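Local coordinates for protein potential RNA-dependent RNA polymerase (Human picobirnavirus, PDB 5I61) that probably catalyses RNA-directed RNA synthesis from ribonucleoside triphosphates, acting in both transcription and replication of the viral genome, at residues Thr36-Gly41 against Leu445-Ile450; Asp484-Glu489 against Gly520-Trp525; Leu399-His404 against Gly415-Met420; Gly77-Met82 against Arg187-Gly192; Val231-Ser236 against Gln355-Asp360. All coordinates share one frame; numbering follows the deposited sequence.

Interaction 1: residues Thr36-Gly41 against Leu445-Ile450; sequences TPFYKG and LRYLSI
Phe38 CA of the loop 36-41 comes no closer than 8.9 Å to Tyr447 CA on helix 435-451, so side chains span the gap. Tyr447 does most of this. Its CG is anti to the carbonyl carbon (chi1 -70°), and the ring carries its hydroxyl to the loop backbone. Tyr447 OH lies 3.0 Å from Phe38 N, but the angle is too poor for a hydrogen bond. That N-H goes to Thr36 OG1 instead, at 3.2 Å, closing an ST turn. Thr36 OG1 sits at the edge of the Tyr447 ring, near its plane, and also bonds to Leu426 O. The contact ties an N-terminal loop to a helix that probably belongs to the thumb. This is consistent with the closed right hand of viral RNA-dependent RNA polymerases, where N-terminal segments bridge to the thumb. Phe38 CB packs 3.9 Å from Tyr447 CZ. The two rings meet obliquely, with centroids 5.7 Å apart and planes at 56°. Arg446 runs extended from CG to NE and brings NH1 to 3.7 Å from Thr36 CG2. Ile450 CD1 lies over the centre of one guanidinium face, and Arg446 NH2 is held by Arg425 O.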
# COMPACT_ATOMS: atom_id res chain seq x y z
N THR B 36 -5.51 22.09 -4.20
CA THR B 36 -6.37 22.40 -3.06
C THR B 36 -6.31 23.90 -2.78
O THR B 36 -5.49 24.60 -3.37
CB THR B 36 -5.92 21.64 -1.82
OG1 THR B 36 -4.71 22.23 -1.33
CG2 THR B 36 -5.74 20.14 -2.09
N PRO B 37 -7.15 24.41 -1.86
CA PRO B 37 -7.07 25.83 -1.49
C PRO B 37 -5.91 26.17 -0.57
O PRO B 37 -5.76 27.34 -0.20
CB PRO B 37 -8.42 26.09 -0.80
CG PRO B 37 -9.29 25.03 -1.22
CD PRO B 37 -8.41 23.82 -1.36
N PHE B 38 -5.10 25.18 -0.22
CA PHE B 38 -3.93 25.39 0.61
C PHE B 38 -3.01 26.39 -0.06
O PHE B 38 -2.61 26.20 -1.22
CB PHE B 38 -3.22 24.07 0.81
CG PHE B 38 -2.05 24.13 1.75
CD1 PHE B 38 -2.23 24.34 3.12
CD2 PHE B 38 -0.77 23.87 1.28
CE1 PHE B 38 -1.14 24.36 3.99
CE2 PHE B 38 0.32 23.88 2.16
CZ PHE B 38 0.12 24.10 3.52
N TYR B 39 -2.65 27.41 0.70
CA TYR B 39 -1.93 28.59 0.24
C TYR B 39 -2.43 29.07 -1.12
O TYR B 39 -1.62 29.35 -2.00
CB TYR B 39 -0.44 28.31 0.19
CG TYR B 39 0.27 28.56 1.49
CD1 TYR B 39 0.36 29.85 2.01
CD2 TYR B 39 0.87 27.51 2.20
CE1 TYR B 39 1.03 30.09 3.19
CE2 TYR B 39 1.54 27.75 3.39
CZ TYR B 39 1.61 29.04 3.89
OH TYR B 39 2.27 29.29 5.08
N LYS B 40 -3.75 29.14 -1.30
CA LYS B 40 -4.32 29.65 -2.53
C LYS B 40 -3.63 30.96 -2.94
O LYS B 40 -3.41 31.85 -2.11
CB LYS B 40 -5.82 29.85 -2.34
CG LYS B 40 -6.54 30.58 -3.46
CD LYS B 40 -7.74 31.34 -2.89
CE LYS B 40 -9.03 31.03 -3.64
NZ LYS B 40 -9.00 31.37 -5.08
N GLY B 41 -3.23 31.04 -4.20
CA GLY B 41 -2.59 32.24 -4.70
C GLY B 41 -1.08 32.23 -4.66
O GLY B 41 -0.45 33.14 -5.21
N LEU B 445 -10.18 18.30 7.36
CA LEU B 445 -9.91 16.97 7.92
C LEU B 445 -8.88 16.24 7.07
O LEU B 445 -8.00 15.55 7.61
CB LEU B 445 -11.20 16.16 8.04
CG LEU B 445 -12.10 16.52 9.25
CD1 LEU B 445 -13.51 15.93 9.12
CD2 LEU B 445 -11.49 16.12 10.59
N ARG B 446 -8.95 16.39 5.75
CA ARG B 446 -7.88 15.86 4.92
C ARG B 446 -6.53 16.46 5.30
O ARG B 446 -5.55 15.72 5.44
CB ARG B 446 -8.20 16.08 3.44
CG ARG B 446 -7.08 15.66 2.54
CD ARG B 446 -7.43 15.73 1.03
NE ARG B 446 -6.29 15.23 0.24
CZ ARG B 446 -5.26 15.97 -0.15
NH1 ARG B 446 -5.24 17.26 0.14
NH2 ARG B 446 -4.26 15.43 -0.83
N TYR B 447 -6.48 17.78 5.52
CA TYR B 447 -5.23 18.43 5.92
C TYR B 447 -4.69 17.85 7.22
O TYR B 447 -3.49 17.58 7.35
CB TYR B 447 -5.43 19.94 6.13
CG TYR B 447 -5.69 20.80 4.93
CD1 TYR B 447 -5.27 20.44 3.65
CD2 TYR B 447 -6.38 22.00 5.08
CE1 TYR B 447 -5.54 21.27 2.54
CE2 TYR B 447 -6.66 22.82 4.01
CZ TYR B 447 -6.23 22.47 2.74
OH TYR B 447 -6.51 23.34 1.72
N LEU B 448 -5.56 17.72 8.23
CA LEU B 448 -5.09 17.24 9.52
C LEU B 448 -4.49 15.85 9.42
O LEU B 448 -3.45 15.56 10.03
CB LEU B 448 -6.23 17.26 10.53
CG LEU B 448 -6.78 18.66 10.82
CD1 LEU B 448 -7.79 18.57 11.93
CD2 LEU B 448 -5.67 19.62 11.17
N SER B 449 -5.13 14.96 8.65
CA SER B 449 -4.65 13.59 8.56
C SER B 449 -3.32 13.51 7.81
O SER B 449 -2.56 12.56 8.02
CB SER B 449 -5.66 12.71 7.85
OG SER B 449 -5.62 12.98 6.47
N ILE B 450 -3.02 14.47 6.94
CA ILE B 450 -1.70 14.50 6.32
C ILE B 450 -0.66 15.00 7.31
O ILE B 450 0.38 14.37 7.53
CB ILE B 450 -1.72 15.37 5.05
CG1 ILE B 450 -2.57 14.71 3.97
CG2 ILE B 450 -0.33 15.67 4.57
CD1 ILE B 450 -3.12 15.72 2.97

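Interaction 2: residues Asp484-Glu489 against Gly520-Trp525; sequences DNIAGE and GIENWW
Ile486, in the first turn of helix 486-493, meets Ile521 and Glu522 of the short 3-10 turn 520-523. Its CG1 is anti to the backbone N (chi1 -168°), which turns that branch toward Ile521. Ile486 CG1 touches Ile521 CD1 at 3.8 Å, and the two side chains cross at about a right angle. The other branch, CG2, lies 3.9 Å from Glu522 CG. Here the side chains run past each other in opposite directions. Ala487 follows and is the point of closest backbone approach, with its CA 6.3 Å from Glu522 CA. The extended Glu522 chain carries its carboxylate across to the helix. Glu522 OE2 comes within 3.1 Å of Ala487 CB. Ile521 CG2 closes on the backbone near Ala487 CA, at 4.1 Å. At the end of the segment, the tip of Glu489 leads off from the 3-10 turn and takes a weak bond from Asn485 ND2. On the far segment, Ile521 CG1 also lies over one face of the Trp524 ring, toward its rim. Trp524 N is bonded to Ile521 O at 3.0 Å. Ile486 and Ile521 both rest on Leu445 of helix 435-451. This is apolar packing of a helix start against a 3-10 turn, part of the C-terminal region, which packs on helix 435-451, probably of the polymerase thumb.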
# COMPACT_ATOMS: atom_id res chain seq x y z
N ASP B 484 -13.81 21.59 19.07
CA ASP B 484 -14.52 21.00 20.19
C ASP B 484 -15.33 19.76 19.79
O ASP B 484 -15.58 18.92 20.65
CB ASP B 484 -15.47 22.03 20.82
CG ASP B 484 -14.73 23.16 21.49
OD1 ASP B 484 -13.56 22.96 21.89
OD2 ASP B 484 -15.33 24.24 21.62
N ASN B 485 -15.76 19.66 18.53
CA ASN B 485 -16.54 18.53 18.04
C ASN B 485 -15.76 17.73 16.99
O ASN B 485 -16.34 17.17 16.06
CB ASN B 485 -17.87 19.00 17.46
CG ASN B 485 -18.83 17.83 17.13
OD1 ASN B 485 -19.04 16.93 17.96
ND2 ASN B 485 -19.38 17.82 15.91
N ILE B 486 -14.43 17.66 17.15
CA ILE B 486 -13.59 17.04 16.13
C ILE B 486 -13.93 15.56 15.96
O ILE B 486 -13.91 15.05 14.84
CB ILE B 486 -12.10 17.26 16.45
CG1 ILE B 486 -11.25 16.90 15.25
CG2 ILE B 486 -11.64 16.43 17.67
CD1 ILE B 486 -11.27 17.91 14.20
N ALA B 487 -14.25 14.85 17.05
CA ALA B 487 -14.61 13.44 16.93
C ALA B 487 -15.83 13.26 16.04
O ALA B 487 -15.83 12.41 15.13
CB ALA B 487 -14.88 12.84 18.31
N GLY B 488 -16.87 14.06 16.27
CA GLY B 488 -18.08 13.92 15.49
C GLY B 488 -17.89 14.37 14.05
O GLY B 488 -18.40 13.74 13.12
N GLU B 489 -17.16 15.47 13.85
CA GLU B 489 -16.86 15.89 12.49
C GLU B 489 -16.08 14.80 11.76
O GLU B 489 -16.36 14.52 10.58
CB GLU B 489 -16.09 17.22 12.50
CG GLU B 489 -16.88 18.40 13.11
CD GLU B 489 -18.14 18.77 12.31
OE1 GLU B 489 -18.24 18.43 11.11
OE2 GLU B 489 -19.05 19.41 12.90
N GLY B 520 -10.43 8.30 17.40
CA GLY B 520 -9.05 8.44 17.85
C GLY B 520 -8.39 9.71 17.35
O GLY B 520 -7.27 10.03 17.78
N ILE B 521 -9.07 10.46 16.47
CA ILE B 521 -8.55 11.73 15.98
C ILE B 521 -8.30 12.68 17.14
O ILE B 521 -7.39 13.51 17.08
CB ILE B 521 -9.51 12.32 14.93
CG1 ILE B 521 -8.83 13.44 14.16
CG2 ILE B 521 -10.78 12.85 15.58
CD1 ILE B 521 -9.69 14.13 13.19
N GLU B 522 -9.07 12.56 18.22
CA GLU B 522 -8.85 13.44 19.37
C GLU B 522 -7.48 13.25 19.98
O GLU B 522 -6.96 14.16 20.63
CB GLU B 522 -9.92 13.20 20.43
CG GLU B 522 -11.36 13.31 19.95
CD GLU B 522 -12.34 13.46 21.10
OE1 GLU B 522 -11.98 13.11 22.25
OE2 GLU B 522 -13.47 13.93 20.86
N ASN B 523 -6.87 12.07 19.81
CA ASN B 523 -5.55 11.83 20.37
C ASN B 523 -4.42 12.17 19.39
O ASN B 523 -3.25 12.17 19.80
CB ASN B 523 -5.43 10.36 20.82
CG ASN B 523 -4.14 10.09 21.63
OD1 ASN B 523 -3.92 10.70 22.70
ND2 ASN B 523 -3.30 9.15 21.12
N TRP B 524 -4.74 12.48 18.13
CA TRP B 524 -3.71 12.90 17.19
C TRP B 524 -2.87 14.03 17.78
O TRP B 524 -3.40 14.93 18.44
CB TRP B 524 -4.33 13.38 15.87
CG TRP B 524 -4.87 12.31 15.01
CD1 TRP B 524 -4.90 10.97 15.28
CD2 TRP B 524 -5.48 12.48 13.72
NE1 TRP B 524 -5.49 10.29 14.24
CE2 TRP B 524 -5.85 11.20 13.26
CE3 TRP B 524 -5.73 13.59 12.90
CZ2 TRP B 524 -6.48 11.00 12.02
CZ3 TRP B 524 -6.35 13.40 11.68
CH2 TRP B 524 -6.71 12.11 11.24
N TRP B 525 -1.56 13.97 17.56
CA TRP B 525 -0.72 15.10 17.89
C TRP B 525 -1.28 16.40 17.32
O TRP B 525 -1.42 17.39 18.05
CB TRP B 525 0.70 14.89 17.38
CG TRP B 525 1.42 16.18 17.26
CD1 TRP B 525 1.91 16.94 18.27
CD2 TRP B 525 1.70 16.89 16.04
NE1 TRP B 525 2.51 18.07 17.77
CE2 TRP B 525 2.39 18.07 16.40
CE3 TRP B 525 1.45 16.65 14.69
CZ2 TRP B 525 2.83 19.01 15.45
CZ3 TRP B 525 1.89 17.59 13.74
CH2 TRP B 525 2.57 18.75 14.13

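Interaction 3: residues Leu399-His404 against Gly415-Met420; sequences LRRWHH and GVYSTM
Trp402 has its CG opposite the backbone N (chi1 175°). In Val416, CG1 takes that place (chi1 173°), which puts CG2 beside the N and against the indole. In this antiparallel hairpin of strands 401-404 and 416-417 the two side chains lie side by side, pointing the same way. Val416 CG2 sits in plane at the edge of the indole, 3.8 Å from Trp402 CE3. The backbones of the pair are joined twice. Trp402 N donates to Val416 O at 2.8 Å. Val416 N donates to Trp402 O at 2.7 Å. The hairpin comes after the Gly-Asp-Asp strands in sequence and leads into helix 419-427. It is probably part of the motif E region near the palm-thumb junction. Gly415 CA lies over one face of the Arg401 guanidinium. It also makes a CH-pi contact over the His403 ring, 3.5 Å from the centroid. Arg401 NH1 forms a salt bridge with Asp241, and His403 ND1 is hydrogen-bonded to Cys413 O. Arg400 lies alongside Tyr417, and its NH1 makes a weak bond to Tyr417 OH. A water donates to Arg400 O and accepts from Ser418 N, and its oxygen sits 3.1 Å above the centre of the Tyr417 ring.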
# COMPACT_ATOMS: atom_id res chain seq x y z
N LEU B 399 8.85 2.75 4.99
CA LEU B 399 7.48 3.23 4.88
C LEU B 399 7.46 4.76 4.77
O LEU B 399 6.65 5.44 5.40
CB LEU B 399 6.62 2.71 6.03
CG LEU B 399 6.64 1.17 6.13
CD1 LEU B 399 5.70 0.65 7.21
CD2 LEU B 399 6.36 0.50 4.79
N ARG B 400 8.38 5.29 3.97
CA ARG B 400 8.59 6.72 3.75
C ARG B 400 8.80 7.51 5.05
O ARG B 400 8.48 8.71 5.14
CB ARG B 400 7.48 7.30 2.89
CG ARG B 400 7.54 6.69 1.49
CD ARG B 400 6.81 7.61 0.58
NE ARG B 400 5.50 7.09 0.32
CZ ARG B 400 4.36 7.62 0.72
NH1 ARG B 400 4.29 8.69 1.56
NH2 ARG B 400 3.23 7.06 0.39
N ARG B 401 9.42 6.89 6.05
CA ARG B 401 9.83 7.62 7.22
C ARG B 401 11.33 7.47 7.47
O ARG B 401 11.92 6.42 7.19
CB ARG B 401 9.05 7.17 8.46
CG ARG B 401 7.57 7.45 8.43
CD ARG B 401 6.92 6.40 9.29
NE ARG B 401 6.58 6.88 10.62
CZ ARG B 401 6.61 6.15 11.73
NH1 ARG B 401 7.01 4.89 11.71
NH2 ARG B 401 6.26 6.72 12.88
N TRP B 402 11.93 8.52 8.00
CA TRP B 402 13.33 8.48 8.43
C TRP B 402 13.40 8.11 9.90
O TRP B 402 12.55 8.51 10.70
CB TRP B 402 13.98 9.84 8.15
CG TRP B 402 15.38 10.11 8.60
CD1 TRP B 402 16.51 9.92 7.88
CD2 TRP B 402 15.78 10.72 9.84
NE1 TRP B 402 17.61 10.37 8.59
CE2 TRP B 402 17.19 10.86 9.80
CE3 TRP B 402 15.10 11.17 10.97
CZ2 TRP B 402 17.93 11.44 10.85
CZ3 TRP B 402 15.83 11.75 12.02
CH2 TRP B 402 17.22 11.87 11.95
N HIS B 403 14.39 7.31 10.24
CA HIS B 403 14.67 6.89 11.60
C HIS B 403 16.17 7.02 11.81
O HIS B 403 16.95 6.75 10.89
CB HIS B 403 14.30 5.41 11.87
CG HIS B 403 12.86 5.06 11.63
ND1 HIS B 403 11.93 4.96 12.65
CD2 HIS B 403 12.20 4.74 10.48
CE1 HIS B 403 10.76 4.60 12.14
NE2 HIS B 403 10.90 4.45 10.83
N HIS B 404 16.58 7.40 13.02
CA HIS B 404 18.00 7.50 13.34
C HIS B 404 18.22 6.88 14.70
O HIS B 404 17.38 7.03 15.59
CB HIS B 404 18.47 8.98 13.35
CG HIS B 404 19.96 9.15 13.35
ND1 HIS B 404 20.74 8.86 14.45
CD2 HIS B 404 20.80 9.60 12.39
CE1 HIS B 404 22.01 9.12 14.17
NE2 HIS B 404 22.07 9.56 12.93
N GLY B 415 9.79 7.42 13.79
CA GLY B 415 9.92 7.68 12.37
C GLY B 415 9.43 9.07 11.99
O GLY B 415 8.36 9.52 12.42
N VAL B 416 10.22 9.72 11.17
CA VAL B 416 10.01 11.10 10.76
C VAL B 416 9.51 11.09 9.33
O VAL B 416 10.28 10.79 8.40
CB VAL B 416 11.29 11.92 10.92
CG1 VAL B 416 11.11 13.32 10.34
CG2 VAL B 416 11.71 11.94 12.42
N TYR B 417 8.23 11.39 9.15
CA TYR B 417 7.69 11.63 7.82
C TYR B 417 8.24 12.95 7.28
O TYR B 417 8.65 13.83 8.05
CB TYR B 417 6.16 11.68 7.89
CG TYR B 417 5.40 11.52 6.58
CD1 TYR B 417 5.02 10.25 6.12
CD2 TYR B 417 5.01 12.64 5.83
CE1 TYR B 417 4.31 10.11 4.92
CE2 TYR B 417 4.31 12.50 4.64
CZ TYR B 417 3.94 11.24 4.19
OH TYR B 417 3.25 11.14 3.01
N SER B 418 8.26 13.09 5.95
CA SER B 418 8.84 14.26 5.32
C SER B 418 7.86 15.43 5.30
O SER B 418 6.72 15.30 4.82
CB SER B 418 9.27 13.92 3.90
OG SER B 418 9.41 15.09 3.10
N THR B 419 8.32 16.60 5.80
CA THR B 419 7.52 17.82 5.69
C THR B 419 7.32 18.22 4.23
O THR B 419 6.21 18.63 3.83
CB THR B 419 8.15 18.96 6.50
OG1 THR B 419 9.55 19.08 6.22
CG2 THR B 419 7.97 18.74 8.02
N MSE B 420 8.34 18.07 3.39
CA MSE B 420 8.19 18.35 1.97
C MSE B 420 7.13 17.48 1.31
O MSE B 420 6.25 17.98 0.59
CB MSE B 420 9.53 18.21 1.27
CG MSE B 420 10.50 19.22 1.83
SE MSE B 420 10.16 21.03 1.10
CE MSE B 420 8.64 21.62 1.96
O HOH W 1 7.46 11.00 3.95

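Interaction 4: residues Gly77-Met82 against Arg187-Gly192; sequences GPMSVM and RGQEGG
Selenomethionine Met79 and Glu190 lie side by side, pointing the same way. The Met79 chain bends at chi3 (-42°), which folds CE back toward the strand. Met79 CE ends 3.3 Å from Gly188 O, and it lies 3.7 Å from Glu190 OE1. The selenium is also near that oxygen, with Met79 SE 3.8 Å from Glu190 OE1. Glu190 CG is wedged between its own backbone N and carbonyl carbon (chi1 69°), and the chain bends again at chi2. Its carboxylate therefore runs beside Met79 to a salt bridge with Arg425 on helix 419-427. The contact joins the loop between helices 63-73 and 89-97 to the end of strand 176-189. That strand belongs to a mixed sheet ahead of the palm sequence, probably in the fingers of the right-hand polymerase fold. The backbones meet through CA-H...O contacts. Gly77 CA points a hydrogen at Gly192 O over 3.2 Å, and Gly188 CA does the same to Met79 O over 3.4 Å. A third joins Glu190 CA to Pro78 O. One water grips the other end with three bonds: it donates to Pro78 O at 2.6 Å and to Gly192 O, and accepts from Gly191 N.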
# COMPACT_ATOMS: atom_id res chain seq x y z
N GLY B 77 4.45 17.13 -6.46
CA GLY B 77 3.78 17.64 -7.63
C GLY B 77 2.41 17.03 -7.72
O GLY B 77 1.85 16.56 -6.73
N PRO B 78 1.83 17.04 -8.93
CA PRO B 78 0.47 16.53 -9.11
C PRO B 78 0.33 15.05 -8.76
O PRO B 78 1.29 14.27 -8.86
CB PRO B 78 0.22 16.75 -10.61
CG PRO B 78 1.18 17.83 -11.02
CD PRO B 78 2.36 17.73 -10.12
N MSE B 79 -0.87 14.65 -8.36
CA MSE B 79 -1.12 13.21 -8.34
C MSE B 79 -2.43 12.81 -9.01
O MSE B 79 -2.83 11.65 -8.92
CB MSE B 79 -1.05 12.64 -6.92
CG MSE B 79 -1.57 13.49 -5.76
SE MSE B 79 -0.91 12.75 -3.98
CE MSE B 79 -1.14 10.83 -4.30
N SER B 80 -3.07 13.76 -9.68
CA SER B 80 -4.42 13.57 -10.19
C SER B 80 -4.47 13.29 -11.68
O SER B 80 -5.54 12.98 -12.20
CB SER B 80 -5.26 14.80 -9.87
OG SER B 80 -4.78 15.91 -10.58
N VAL B 81 -3.33 13.38 -12.37
CA VAL B 81 -3.29 13.29 -13.83
C VAL B 81 -3.30 11.81 -14.22
O VAL B 81 -2.31 11.11 -14.03
CB VAL B 81 -2.05 14.02 -14.37
CG1 VAL B 81 -1.89 13.81 -15.86
CG2 VAL B 81 -2.16 15.52 -14.02
N MSE B 82 -4.42 11.35 -14.80
CA MSE B 82 -4.57 9.98 -15.27
C MSE B 82 -4.43 9.91 -16.78
O MSE B 82 -5.28 10.45 -17.50
CB MSE B 82 -5.93 9.38 -14.85
CG MSE B 82 -6.02 7.88 -15.11
SE MSE B 82 -7.75 7.02 -14.66
CE MSE B 82 -8.86 7.64 -16.16
N ARG B 187 -4.45 4.46 -9.79
CA ARG B 187 -4.07 5.41 -8.74
C ARG B 187 -2.93 6.27 -9.27
O ARG B 187 -2.10 5.82 -10.06
CB ARG B 187 -3.61 4.76 -7.43
CG ARG B 187 -4.69 4.07 -6.67
CD ARG B 187 -5.48 5.08 -5.89
NE ARG B 187 -6.75 4.54 -5.43
CZ ARG B 187 -7.59 5.17 -4.60
NH1 ARG B 187 -7.25 6.37 -4.13
NH2 ARG B 187 -8.75 4.59 -4.24
N GLY B 188 -2.92 7.53 -8.83
CA GLY B 188 -1.84 8.45 -9.13
C GLY B 188 -0.93 8.57 -7.93
O GLY B 188 -1.39 8.67 -6.80
N GLN B 189 0.37 8.54 -8.19
CA GLN B 189 1.37 8.79 -7.16
C GLN B 189 2.30 9.91 -7.64
O GLN B 189 2.78 9.86 -8.77
CB GLN B 189 2.15 7.50 -6.88
CG GLN B 189 3.25 7.65 -5.84
CD GLN B 189 2.81 7.27 -4.43
OE1 GLN B 189 1.72 7.63 -3.98
NE2 GLN B 189 3.66 6.53 -3.73
N GLU B 190 2.55 10.92 -6.78
CA GLU B 190 3.38 12.04 -7.20
C GLU B 190 4.80 11.58 -7.53
O GLU B 190 5.39 10.77 -6.82
CB GLU B 190 3.43 13.16 -6.15
CG GLU B 190 4.18 12.85 -4.84
CD GLU B 190 3.27 12.18 -3.80
OE1 GLU B 190 2.59 11.19 -4.18
OE2 GLU B 190 3.23 12.65 -2.63
N GLY B 191 5.34 12.09 -8.64
CA GLY B 191 6.67 11.72 -9.06
C GLY B 191 7.44 12.85 -9.69
O GLY B 191 8.32 12.63 -10.52
N GLY B 192 7.15 14.08 -9.28
CA GLY B 192 7.75 15.24 -9.88
C GLY B 192 6.72 16.34 -10.03
O GLY B 192 5.52 16.13 -9.87
O HOH W 2 3.68 14.17 -9.87

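Interaction 5: residues Val231-Ser236 against Gln355-Asp360; sequences VPAWVS and QCLGDD
Leu357 packs into an apolar patch formed by Val231, Ala233 and Trp234, in a buried contact between the helical turn 232-235 and the edge strand 355-357 of the palm sheet. The leucine CG is anti to the backbone N (chi1 -163°), and the side chain leads into the turn. Its CD2 branch makes most of the contacts. Leu357 CD2 lies 3.3 Å from Trp234 NE1, approaching the indole obliquely. It is also 3.7 Å from Val231 CG1, and these two side chains cross at about a right angle. Ala233 CB closes the patch, 3.9 Å from Leu357 CG. Val231 CG1 in turn sits over one face of the Trp234 ring, toward its rim. The indole N-H is satisfied by Thr504 O.

Gln355 makes the polar half. Its chain is extended beyond CG, and Gln355 OE1 comes 3.2 Å from Pro232 CG. A water donates to Gln355 OE1 at 2.8 Å and accepts from Ala233 N at 3.2 Å, so it bridges strand and turn. Gln355 NE2 is held by Val240 O, which helps fix the rotation of the amide.

Beyond Leu357 the chain makes a type II' turn to Asp360. Leu357 N bonds to Asp360 O at 2.9 Å, and Asp360 N bonds back to Leu357 O. Gly358 is held on helix 327-344 by Thr332 and His335. This strand-turn-strand with the sequence Gly-Asp-Asp is motif C of the RNA-dependent RNA polymerase palm, which in this family carries active-site aspartates.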
# COMPACT_ATOMS: atom_id res chain seq x y z
N VAL B 231 4.33 -8.72 12.11
CA VAL B 231 4.54 -7.65 11.13
C VAL B 231 4.14 -6.32 11.77
O VAL B 231 2.95 -5.95 11.74
CB VAL B 231 3.74 -7.89 9.83
CG1 VAL B 231 3.92 -6.69 8.89
CG2 VAL B 231 4.18 -9.19 9.12
N PRO B 232 5.09 -5.55 12.32
CA PRO B 232 4.70 -4.35 13.08
C PRO B 232 3.86 -3.37 12.26
O PRO B 232 2.92 -2.76 12.81
CB PRO B 232 6.05 -3.74 13.50
CG PRO B 232 7.02 -4.85 13.45
CD PRO B 232 6.55 -5.77 12.33
N ALA B 233 4.13 -3.22 10.97
CA ALA B 233 3.39 -2.26 10.17
C ALA B 233 1.92 -2.62 10.00
O ALA B 233 1.13 -1.77 9.61
CB ALA B 233 4.05 -2.08 8.80
N TRP B 234 1.52 -3.87 10.27
CA TRP B 234 0.10 -4.21 10.33
C TRP B 234 -0.55 -3.77 11.65
O TRP B 234 -1.79 -3.75 11.74
CB TRP B 234 -0.10 -5.73 10.14
CG TRP B 234 0.15 -6.18 8.72
CD1 TRP B 234 0.28 -5.39 7.63
CD2 TRP B 234 0.29 -7.53 8.25
NE1 TRP B 234 0.49 -6.15 6.51
CE2 TRP B 234 0.50 -7.47 6.86
CE3 TRP B 234 0.22 -8.79 8.87
CZ2 TRP B 234 0.67 -8.61 6.06
CZ3 TRP B 234 0.40 -9.93 8.08
CH2 TRP B 234 0.63 -9.83 6.69
N VAL B 235 0.24 -3.44 12.66
CA VAL B 235 -0.28 -2.97 13.94
C VAL B 235 -0.38 -1.45 13.92
O VAL B 235 -1.49 -0.91 13.87
CB VAL B 235 0.59 -3.48 15.10
CG1 VAL B 235 -0.03 -3.13 16.42
CG2 VAL B 235 0.71 -4.97 15.01
N SER B 236 0.76 -0.75 13.91
CA SER B 236 0.78 0.71 13.97
C SER B 236 2.18 1.19 13.64
O SER B 236 3.13 0.40 13.61
CB SER B 236 0.40 1.24 15.36
OG SER B 236 1.30 0.77 16.36
N GLN B 355 12.62 -5.62 9.30
CA GLN B 355 11.20 -5.43 8.99
C GLN B 355 10.98 -5.45 7.48
O GLN B 355 11.86 -5.04 6.71
CB GLN B 355 10.64 -4.08 9.55
CG GLN B 355 10.55 -4.04 11.06
CD GLN B 355 9.80 -2.81 11.60
OE1 GLN B 355 8.55 -2.77 11.59
NE2 GLN B 355 10.56 -1.80 12.09
N CYS B 356 9.80 -5.90 7.07
CA CYS B 356 9.42 -5.71 5.68
C CYS B 356 7.91 -5.66 5.55
O CYS B 356 7.17 -6.14 6.41
CB CYS B 356 10.00 -6.82 4.79
SG CYS B 356 9.49 -8.52 5.25
N LEU B 357 7.46 -5.04 4.46
CA LEU B 357 6.05 -4.85 4.17
C LEU B 357 5.94 -4.65 2.67
O LEU B 357 6.48 -3.67 2.14
CB LEU B 357 5.48 -3.66 4.93
CG LEU B 357 3.95 -3.46 5.13
CD1 LEU B 357 3.21 -3.18 3.85
CD2 LEU B 357 3.28 -4.60 5.88
N GLY B 358 5.24 -5.56 1.99
CA GLY B 358 5.21 -5.57 0.53
C GLY B 358 6.57 -5.33 -0.09
O GLY B 358 7.50 -6.11 0.10
N ASP B 359 6.71 -4.22 -0.82
CA ASP B 359 7.94 -3.98 -1.57
C ASP B 359 8.99 -3.17 -0.80
O ASP B 359 9.96 -2.74 -1.41
CB ASP B 359 7.62 -3.29 -2.91
CG ASP B 359 7.24 -1.82 -2.76
OD1 ASP B 359 7.16 -1.32 -1.63
OD2 ASP B 359 7.00 -1.15 -3.79
N ASP B 360 8.82 -2.96 0.51
CA ASP B 360 9.67 -2.08 1.31
C ASP B 360 10.27 -2.87 2.46
O ASP B 360 9.55 -3.56 3.19
CB ASP B 360 8.84 -0.90 1.85
CG ASP B 360 9.67 0.30 2.24
OD1 ASP B 360 10.90 0.22 2.36
OD2 ASP B 360 9.08 1.36 2.46
O HOH W 3 6.91 -4.03 9.69

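Overall arrangement
Interaction 5 holds the Gly-Asp-Asp turn of the palm, and interaction 3 is next to it, with centres about 15 Å apart. Asp360 OD2 probably accepts a hydrogen bond from Leu399 N at 2.9 Å, and Leu399 CD1 packs on Ala233 CB. From interaction 3 the chain runs into helix 419-427, which borders interactions 1 and 4 as well. Interaction 4 touches interaction 3 lightly, through Arg400 NH2 and Gln189 NE2 at 4.2 Å. Interactions 1 and 2 share helix 435-451: Leu445 CD2 meets Ile521 CD1 at 3.7 Å, and Ser449 CA meets Trp524 CZ3. Interaction 1 lies farthest from interaction 5, about 28 Å between centres.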